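Local coordinates for glutathione transferase lambda1 (PDB 4PQH), which is a monomeric, GST-fold thiol-transferase of the plant Lambda class that binds glutathione and probably conjugates it to electrophilic substrates in detoxification, at residues 131-136 with 145-150; 160-165 with 205-210. All coordinates share one frame; numbering follows the deposited sequence. Where two conformers were deposited one is given.

Interaction 1. Residues 131-136 with 145-150; sequences KANNST and GAAFDY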
loop_
_atom_site.group_PDB
_atom_site.type_symbol
_atom_site.label_atom_id
_atom_site.label_comp_id
_atom_site.label_asym_id
_atom_site.label_seq_id
_atom_site.Cartn_x
_atom_site.Cartn_y
_atom_site.Cartn_z
ATOM N N LYS A 131 8.640 -11.962 0.554
ATOM C CA LYS A 131 9.843 -12.786 0.548
ATOM C C LYS A 131 9.730 -13.918 -0.473
ATOM O O LYS A 131 10.657 -14.167 -1.228
ATOM C CB LYS A 131 10.120 -13.325 1.949
ATOM C CG LYS A 131 11.411 -14.092 2.075
ATOM C CD LYS A 131 11.816 -14.234 3.528
ATOM C CE LYS A 131 13.050 -15.091 3.638
ATOM N NZ LYS A 131 13.705 -15.027 4.981
ATOM N N ALA A 132 8.568 -14.560 -0.529
ATOM C CA ALA A 132 8.332 -15.646 -1.474
ATOM C C ALA A 132 8.463 -15.173 -2.922
ATOM O O ALA A 132 9.084 -15.840 -3.767
ATOM C CB ALA A 132 6.957 -16.244 -1.250
ATOM N N ASN A 133 7.882 -14.016 -3.213
ATOM C CA ASN A 133 7.965 -13.481 -4.562
ATOM C C ASN A 133 9.376 -13.055 -4.927
ATOM O O ASN A 133 9.870 -13.381 -6.005
ATOM C CB ASN A 133 6.959 -12.349 -4.740
ATOM C CG ASN A 133 5.579 -12.867 -5.030
ATOM O OD1 ASN A 133 5.240 -13.115 -6.179
ATOM N ND2 ASN A 133 4.788 -13.079 -3.987
ATOM N N ASN A 134 10.028 -12.345 -4.021
ATOM C CA ASN A 134 11.407 -11.941 -4.245
ATOM C C ASN A 134 12.363 -13.118 -4.410
ATOM O O ASN A 134 13.261 -13.069 -5.250
ATOM C CB ASN A 134 11.855 -10.969 -3.160
ATOM C CG ASN A 134 11.241 -9.602 -3.340
ATOM O OD1 ASN A 134 11.198 -9.076 -4.454
ATOM N ND2 ASN A 134 10.739 -9.029 -2.259
ATOM N N SER A 135 12.147 -14.174 -3.628
ATOM C CA SER A 135 12.914 -15.410 -3.766
ATOM C C SER A 135 12.785 -15.951 -5.182
ATOM O O SER A 135 13.751 -16.431 -5.766
ATOM C CB SER A 135 12.420 -16.458 -2.767
ATOM O OG SER A 135 13.118 -17.684 -2.913
ATOM N N THR A 136 11.581 -15.861 -5.737
ATOM C CA THR A 136 11.318 -16.361 -7.080
ATOM C C THR A 136 12.028 -15.517 -8.131
ATOM O O THR A 136 12.698 -16.055 -9.015
ATOM C CB THR A 136 9.811 -16.395 -7.356
ATOM O OG1 THR A 136 9.196 -17.287 -6.426
ATOM C CG2 THR A 136 9.530 -16.872 -8.772
ATOM N N GLY A 145 4.299 -19.357 -6.387
ATOM C CA GLY A 145 3.090 -20.151 -6.536
ATOM C C GLY A 145 2.450 -20.487 -5.203
ATOM O O GLY A 145 1.241 -20.310 -5.027
ATOM N N ALA A 146 3.256 -20.952 -4.256
ATOM C CA ALA A 146 2.766 -21.279 -2.922
ATOM C C ALA A 146 2.191 -20.049 -2.235
ATOM O O ALA A 146 1.187 -20.135 -1.531
ATOM C CB ALA A 146 3.882 -21.871 -2.087
ATOM N N ALA A 147 2.814 -18.899 -2.459
ATOM C CA ALA A 147 2.354 -17.660 -1.849
ATOM C C ALA A 147 1.003 -17.257 -2.417
ATOM O O ALA A 147 0.088 -16.853 -1.682
ATOM C CB ALA A 147 3.377 -16.555 -2.060
ATOM N N PHE A 148 0.861 -17.373 -3.730
ATOM C CA PHE A 148 -0.419 -17.032 -4.341
ATOM C C PHE A 148 -1.489 -18.082 -4.062
ATOM O O PHE A 148 -2.682 -17.766 -4.059
ATOM C CB PHE A 148 -0.265 -16.712 -5.831
ATOM C CG PHE A 148 0.238 -15.321 -6.090
ATOM C CD1 PHE A 148 -0.633 -14.241 -6.002
ATOM C CD2 PHE A 148 1.576 -15.083 -6.383
ATOM C CE1 PHE A 148 -0.191 -12.951 -6.224
ATOM C CE2 PHE A 148 2.027 -13.785 -6.612
ATOM C CZ PHE A 148 1.138 -12.720 -6.526
ATOM N N ASP A 149 -1.076 -19.317 -3.804
ATOM C CA ASP A 149 -1.996 -20.341 -3.316
ATOM C C ASP A 149 -2.555 -19.947 -1.947
ATOM O O ASP A 149 -3.758 -20.107 -1.681
ATOM C CB ASP A 149 -1.303 -21.698 -3.217
ATOM C CG ASP A 149 -1.085 -22.341 -4.560
ATOM O OD1 ASP A 149 -1.674 -21.869 -5.559
ATOM O OD2 ASP A 149 -0.326 -23.329 -4.609
ATOM N N TYR A 150 -1.699 -19.411 -1.085
ATOM C CA TYR A 150 -2.137 -18.957 0.229
ATOM C C TYR A 150 -3.177 -17.847 0.077
ATOM O O TYR A 150 -4.202 -17.839 0.763
ATOM C CB TYR A 150 -0.947 -18.472 1.065
ATOM C CG TYR A 150 -1.321 -18.082 2.476
ATOM C CD1 TYR A 150 -1.793 -16.807 2.763
ATOM C CD2 TYR A 150 -1.209 -18.990 3.521
ATOM C CE1 TYR A 150 -2.146 -16.445 4.051
ATOM C CE2 TYR A 150 -1.553 -18.638 4.815
ATOM C CZ TYR A 150 -2.023 -17.364 5.073
ATOM O OH TYR A 150 -2.372 -17.008 6.359
#

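Interaction 2. Residues 160-165 with 205-210; sequences DGPFFL and IEEMNK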
loop_
_atom_site.group_PDB
_atom_site.type_symbol
_atom_site.label_atom_id
_atom_site.label_comp_id
_atom_site.label_asym_id
_atom_site.label_seq_id
_atom_site.Cartn_x
_atom_site.Cartn_y
_atom_site.Cartn_z
ATOM N N ASP A 160 -18.944 -12.982 1.891
ATOM C CA ASP A 160 -19.842 -11.832 1.819
ATOM C C ASP A 160 -19.313 -10.688 0.956
ATOM O O ASP A 160 -19.844 -9.573 0.987
ATOM C CB ASP A 160 -20.292 -11.347 3.209
ATOM C CG ASP A 160 -19.150 -11.207 4.201
ATOM O OD1 ASP A 160 -18.012 -11.606 3.903
ATOM O OD2 ASP A 160 -19.415 -10.714 5.321
ATOM N N GLY A 161 -18.274 -10.982 0.176
ATOM C CA GLY A 161 -17.737 -10.046 -0.791
ATOM C C GLY A 161 -16.498 -10.646 -1.428
ATOM O O GLY A 161 -16.067 -11.719 -1.029
ATOM N N PRO A 162 -15.938 -9.966 -2.441
ATOM C CA PRO A 162 -14.822 -10.517 -3.219
ATOM C C PRO A 162 -13.451 -10.211 -2.628
ATOM O O PRO A 162 -12.429 -10.611 -3.200
ATOM C CB PRO A 162 -14.988 -9.820 -4.572
ATOM C CG PRO A 162 -15.555 -8.482 -4.229
ATOM C CD PRO A 162 -16.440 -8.705 -3.019
ATOM N N PHE A 163 -13.429 -9.522 -1.495
ATOM C CA PHE A 163 -12.173 -9.055 -0.904
ATOM C C PHE A 163 -11.765 -9.937 0.262
ATOM O O PHE A 163 -12.471 -10.872 0.610
ATOM C CB PHE A 163 -12.329 -7.589 -0.495
ATOM C CG PHE A 163 -12.550 -6.678 -1.665
ATOM C CD1 PHE A 163 -11.537 -6.438 -2.578
ATOM C CD2 PHE A 163 -13.778 -6.084 -1.877
ATOM C CE1 PHE A 163 -11.753 -5.598 -3.661
ATOM C CE2 PHE A 163 -13.982 -5.245 -2.952
ATOM C CZ PHE A 163 -12.980 -5.011 -3.847
ATOM N N PHE A 164 -10.591 -9.685 0.838
ATOM C CA PHE A 164 -10.077 -10.576 1.877
ATOM C C PHE A 164 -11.006 -10.768 3.068
ATOM O O PHE A 164 -11.147 -11.883 3.571
ATOM C CB PHE A 164 -8.696 -10.133 2.369
ATOM C CG PHE A 164 -7.582 -10.418 1.401
ATOM C CD1 PHE A 164 -7.156 -11.716 1.179
ATOM C CD2 PHE A 164 -6.966 -9.383 0.722
ATOM C CE1 PHE A 164 -6.125 -11.978 0.286
ATOM C CE2 PHE A 164 -5.925 -9.634 -0.163
ATOM C CZ PHE A 164 -5.511 -10.937 -0.381
ATOM N N LEU A 165 -11.653 -9.690 3.507
ATOM C CA LEU A 165 -12.594 -9.779 4.620
ATOM C C LEU A 165 -14.031 -9.707 4.126
ATOM O O LEU A 165 -14.921 -9.281 4.851
ATOM C CB LEU A 165 -12.327 -8.670 5.634
ATOM C CG LEU A 165 -10.864 -8.561 6.071
ATOM C CD1 LEU A 165 -10.761 -7.452 7.094
ATOM C CD2 LEU A 165 -10.337 -9.887 6.621
ATOM N N ILE A 205 -8.364 -9.257 -8.336
ATOM C CA ILE A 205 -7.652 -8.305 -9.166
ATOM C C ILE A 205 -8.637 -7.478 -9.996
ATOM O O ILE A 205 -8.512 -6.248 -10.088
ATOM C CB ILE A 205 -6.603 -9.018 -10.044
ATOM C CG1 ILE A 205 -5.497 -9.620 -9.169
ATOM C CG2 ILE A 205 -6.009 -8.045 -11.063
ATOM C CD1 ILE A 205 -4.612 -10.574 -9.929
ATOM N N GLU A 206 -9.634 -8.147 -10.575
ATOM C CA GLU A 206 -10.643 -7.432 -11.349
ATOM C C GLU A 206 -11.410 -6.420 -10.494
ATOM O O GLU A 206 -11.670 -5.299 -10.939
ATOM C CB GLU A 206 -11.615 -8.391 -12.045
ATOM C CG GLU A 206 -12.655 -7.669 -12.888
ATOM C CD GLU A 206 -13.486 -8.603 -13.737
ATOM O OE1 GLU A 206 -13.622 -9.788 -13.370
ATOM O OE2 GLU A 206 -14.005 -8.145 -14.776
ATOM N N GLU A 207 -11.750 -6.805 -9.268
ATOM C CA GLU A 207 -12.500 -5.914 -8.400
ATOM C C GLU A 207 -11.657 -4.743 -7.891
ATOM O O GLU A 207 -12.146 -3.616 -7.790
ATOM C CB GLU A 207 -13.122 -6.711 -7.261
ATOM C CG GLU A 207 -14.206 -7.697 -7.752
ATOM C CD GLU A 207 -15.287 -7.024 -8.593
ATOM O OE1 GLU A 207 -15.843 -5.992 -8.143
ATOM O OE2 GLU A 207 -15.565 -7.516 -9.712
ATOM N N MET A 208 -10.392 -5.005 -7.580
ATOM C CA MET A 208 -9.488 -3.930 -7.185
ATOM C C MET A 208 -9.352 -2.912 -8.297
ATOM O O MET A 208 -9.347 -1.703 -8.056
ATOM C CB MET A 208 -8.109 -4.482 -6.846
ATOM C CG MET A 208 -8.042 -5.121 -5.486
ATOM S SD MET A 208 -8.532 -4.003 -4.151
ATOM C CE MET A 208 -7.468 -2.585 -4.439
ATOM N N ASN A 209 -9.252 -3.404 -9.524
ATOM C CA ASN A 209 -9.078 -2.514 -10.666
ATOM C C ASN A 209 -10.286 -1.638 -10.967
ATOM O O ASN A 209 -10.199 -0.724 -11.779
ATOM C CB ASN A 209 -8.668 -3.290 -11.912
ATOM C CG ASN A 209 -7.231 -3.766 -11.854
ATOM O OD1 ASN A 209 -6.424 -3.260 -11.075
ATOM N ND2 ASN A 209 -6.903 -4.731 -12.692
ATOM N N LYS A 210 -11.415 -1.921 -10.319
ATOM C CA LYS A 210 -12.598 -1.083 -10.471
ATOM C C LYS A 210 -12.610 0.041 -9.446
ATOM O O LYS A 210 -13.469 0.921 -9.490
ATOM C CB LYS A 210 -13.865 -1.917 -10.306
ATOM C CG LYS A 210 -14.076 -2.924 -11.402
ATOM C CD LYS A 210 -15.221 -3.864 -11.075
ATOM C CE LYS A 210 -15.349 -4.912 -12.150
ATOM N NZ LYS A 210 -16.446 -5.881 -11.838
#

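Interaction 1. Residues 131-136 with 145-150
The ring of Phe148 meets the amide of Asn133 at its edge: OD1 of Asn133 lies near the ring plane, 3.3 Å from CE2 of Phe148. The amide and ring planes stand 86° apart, so the two flat groups cross almost at a right angle and do not stack. An amide oxygen beside an aromatic C-H faces the slightly positive rim of the ring, which probably makes the approach mildly favourable. OD1 is buried here with no hydrogen-bond partner in the model, so this contact with the ring edge may offset its burial in part, whereas ND2 of Asn133 donates to the carbonyl of Phe129 one turn earlier. In Asn133, CG lies anti to the carbonyl carbon (chi1 -82°), a turn that brings the amide, rather than the CB, up to the ring. Replacing Asn133 by an alanine is likely to leave the Phe129 carbonyl without its side-chain donor and to open a gap at the edge of the Phe148 ring.

Beside this pair the helices meet through methyl groups, CB of Ala132 lying 3.7 Å from CB of Ala147. With only methyl groups between them at this point, the axes of the two short segments come within 9.1 Å and run nearly antiparallel, at 153°. The contact thus packs the end of helix 113-137 against the start of helix 144-154. Phe129 also meets the Phe148 ring edge-to-face, and Leu186 of helix 170-190 touches both Asn133 and Phe148, closing the pair into the all-helical C-terminal domain.

Interaction 2. Residues 160-165 with 205-210
Phe163 reaches helix 199-208 with the far end of its ring, where CZ lies 3.8 Å from CB of Glu207 and CE1 lies 3.6 Å from SD of Met208. The ring leaves the loop with CG anti to the carbonyl carbon (chi1 -65°), and this brings its end, more than its base, up to the helix. Met208 answers with a curled chain: bends at chi2 (-57°) and chi3 (-53°) give it a compact shape. In this conformer, one of two deposited, its sulfur sits 4.8 Å from the Phe163 ring centroid in an oblique Met-aromatic contact, which therefore need not be its sole state.

Glu207 is shared between two neighbours. Its CB packs on Phe163, while CG of Glu207 lies 3.9 Å from CG of Pro162. A bend at chi2 then turns the carboxylate to Lys210, whose NZ forms a salt bridge with OE2 of Glu207 at 2.8 Å. The aliphatic half of the glutamate thus serves the packing and the charged half pairs within its own segment.

Phe168 meets Phe163 edge-to-face and also touches Met208, and Ala176 of helix 170-190 lies against Met208. The loop between helices 144-154 and 170-190 is thereby packed onto the C-terminal part of helix 199-208.

In the fold
Both contacts belong to the helical part of the fold and lie away from the glutathione pocket. Followed from the N terminus, the chain passes the thioredoxin-like region and enters helix 113-137. Interaction 1 then closes a short loop, with eight residues between its segments, and joins this helix to helix 144-154 as a local hairpin. Interaction 2 opens after that and closes a longer excursion of 39 residues, much of it helix 170-190, by bringing helix 199-208 back to the 160-165 loop. The two are in series, neither nested nor crossed, with centres about 20 Å apart. Helix 170-190 borders both, linking the local closure to the more distant one.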